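Local coordinates for protein immunomodulatory active chitinase (Trichuris suis, PDB 6G9C) that probably binds and hydrolyses chitin as a secreted family 18 glycoside hydrolase, and has immunomodulatory properties in inflammatory lung disease, at residues V105-G110 with N143-F148. Sequence-based numbering, arbitrary orientation.
Sequences VLLSLG and NKFDGF
L107 and F145 meet where two neighbouring parallel strands of the family 18 TIM barrel, 104-110 and 147-151, come together; helix 126-142 links them in a right-handed beta-alpha-beta crossover. L107 can be followed outward from the strand. Its CB sits over the middle of the F145 ring, 3.8 Å from the centroid and 11° off the ring normal, a CH-pi contact. CG lies anti to the backbone N (chi1 -178°), which carries the two methyls along the ring: CD1 rests 3.7 Å from F145 CZ, and CD2 lies more loosely by CE2. Outside the pair, L107 also packs on F139 and L140 of the crossover helix, and Y90 meets the F145 ring edge-to-face. The near rim of that ring, at CD1, turns toward V105 O close to the ring plane, while V105 CG1 reaches CE1. Beside V105, near the start of strand 104-110, D146 makes two bonds. D146 N donates to V105 O almost in line with the carbonyl (2.8 Å), and V105 N returns a nearly straight bond to D146 OD2 through the anti lone pair. OD2 also forms a salt bridge with K97, so a backbone N-H and a cation share one carboxylate oxygen. Two residues along, L107 N bonds G147 O at 3.0 Å, approaching from above the carbonyl plane. L106 points to the other side of the sheet from L107, into the barrel, and lays CG against G147 CA and C, and CD2 by the F148 N and O. F148 points to the helix side, touching L136, and L109 CB lies at the edge of its ring, near the ring plane and 3.6 Å from F148 CE1.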
loop_
_atom_site.group_PDB
_atom_site.type_symbol
_atom_site.label_atom_id
_atom_site.label_comp_id
_atom_site.label_asym_id
_atom_site.label_seq_id
_atom_site.Cartn_x
_atom_site.Cartn_y
_atom_site.Cartn_z
ATOM N N VAL A 105 -6.365 8.247 -0.736
ATOM C CA VAL A 105 -5.513 9.373 -1.114
ATOM C C VAL A 105 -5.836 9.751 -2.553
ATOM O O VAL A 105 -5.662 8.935 -3.469
ATOM C CB VAL A 105 -4.021 9.035 -0.969
ATOM C CG1 VAL A 105 -3.167 10.256 -1.289
ATOM C CG2 VAL A 105 -3.713 8.522 0.435
ATOM N N LEU A 106 -6.275 10.994 -2.754
ATOM C CA LEU A 106 -6.646 11.507 -4.067
ATOM C C LEU A 106 -5.628 12.550 -4.499
ATOM O O LEU A 106 -5.043 13.249 -3.667
ATOM C CB LEU A 106 -8.048 12.135 -4.049
ATOM C CG LEU A 106 -9.263 11.223 -3.828
ATOM C CD1 LEU A 106 -9.494 10.963 -2.335
ATOM C CD2 LEU A 106 -10.497 11.851 -4.462
ATOM N N LEU A 107 -5.399 12.640 -5.800
ATOM C CA LEU A 107 -4.501 13.639 -6.362
ATOM C C LEU A 107 -5.307 14.852 -6.802
ATOM O O LEU A 107 -6.264 14.712 -7.570
ATOM C CB LEU A 107 -3.733 13.062 -7.556
ATOM C CG LEU A 107 -2.711 13.990 -8.225
ATOM C CD1 LEU A 107 -1.618 14.412 -7.201
ATOM C CD2 LEU A 107 -2.099 13.296 -9.438
ATOM N N SER A 108 -4.914 16.036 -6.330
ATOM C CA SER A 108 -5.559 17.286 -6.717
ATOM C C SER A 108 -4.776 17.973 -7.825
ATOM O O SER A 108 -3.544 17.908 -7.873
ATOM C CB SER A 108 -5.685 18.232 -5.511
ATOM O OG SER A 108 -6.604 17.727 -4.549
ATOM N N LEU A 109 -5.515 18.636 -8.726
ATOM C CA LEU A 109 -4.944 19.354 -9.855
ATOM C C LEU A 109 -5.564 20.742 -9.934
ATOM O O LEU A 109 -6.790 20.887 -9.877
ATOM C CB LEU A 109 -5.177 18.596 -11.171
ATOM C CG LEU A 109 -4.471 19.225 -12.354
ATOM C CD1 LEU A 109 -2.968 19.048 -12.179
ATOM C CD2 LEU A 109 -4.945 18.572 -13.658
ATOM N N GLY A 110 -4.722 21.754 -10.083
ATOM C CA GLY A 110 -5.219 23.107 -10.216
ATOM C C GLY A 110 -4.793 23.967 -9.044
ATOM O O GLY A 110 -3.596 24.101 -8.769
ATOM N N ASN A 143 0.943 5.775 -9.798
ATOM C CA ASN A 143 1.373 6.290 -8.509
ATOM C C ASN A 143 0.446 5.877 -7.376
ATOM O O ASN A 143 0.585 6.382 -6.246
ATOM C CB ASN A 143 1.533 7.810 -8.597
ATOM C CG ASN A 143 2.724 8.205 -9.467
ATOM O OD1 ASN A 143 3.876 8.028 -9.071
ATOM N ND2 ASN A 143 2.450 8.701 -10.669
ATOM N N LYS A 144 -0.470 4.937 -7.645
ATOM C CA LYS A 144 -1.262 4.244 -6.628
ATOM C C LYS A 144 -2.294 5.151 -5.970
ATOM O O LYS A 144 -2.674 4.923 -4.822
ATOM C CB LYS A 144 -0.363 3.614 -5.548
ATOM C CG LYS A 144 0.775 2.764 -6.090
ATOM C CD LYS A 144 0.256 1.577 -6.863
ATOM C CE LYS A 144 1.110 0.344 -6.592
ATOM N NZ LYS A 144 2.549 0.579 -6.888
ATOM N N PHE A 145 -2.756 6.185 -6.672
ATOM C CA PHE A 145 -3.798 7.036 -6.120
ATOM C C PHE A 145 -5.152 6.328 -6.139
ATOM O O PHE A 145 -5.414 5.435 -6.956
ATOM C CB PHE A 145 -3.880 8.366 -6.884
ATOM C CG PHE A 145 -2.784 9.330 -6.511
ATOM C CD1 PHE A 145 -2.896 10.114 -5.372
ATOM C CD2 PHE A 145 -1.633 9.418 -7.273
ATOM C CE1 PHE A 145 -1.878 10.984 -4.999
ATOM C CE2 PHE A 145 -0.611 10.299 -6.915
ATOM C CZ PHE A 145 -0.734 11.074 -5.774
ATOM N N ASP A 146 -6.008 6.729 -5.203
ATOM C CA ASP A 146 -7.369 6.227 -5.086
ATOM C C ASP A 146 -8.384 7.082 -5.833
ATOM O O ASP A 146 -9.554 6.697 -5.913
ATOM C CB ASP A 146 -7.766 6.169 -3.609
ATOM C CG ASP A 146 -6.922 5.187 -2.833
ATOM O OD1 ASP A 146 -6.931 3.989 -3.197
ATOM O OD2 ASP A 146 -6.206 5.618 -1.898
ATOM N N GLY A 147 -7.983 8.239 -6.341
ATOM C CA GLY A 147 -8.964 9.123 -6.938
ATOM C C GLY A 147 -8.334 10.417 -7.392
ATOM O O GLY A 147 -7.127 10.638 -7.245
ATOM N N PHE A 148 -9.190 11.273 -7.959
ATOM C CA PHE A 148 -8.803 12.530 -8.576
ATOM C C PHE A 148 -9.690 13.642 -8.039
ATOM O O PHE A 148 -10.906 13.465 -7.917
ATOM C CB PHE A 148 -8.943 12.455 -10.106
ATOM C CG PHE A 148 -8.656 13.756 -10.798
ATOM C CD1 PHE A 148 -7.444 14.391 -10.614
ATOM C CD2 PHE A 148 -9.598 14.335 -11.641
ATOM C CE1 PHE A 148 -7.161 15.596 -11.262
ATOM C CE2 PHE A 148 -9.332 15.539 -12.293
ATOM C CZ PHE A 148 -8.108 16.170 -12.101
#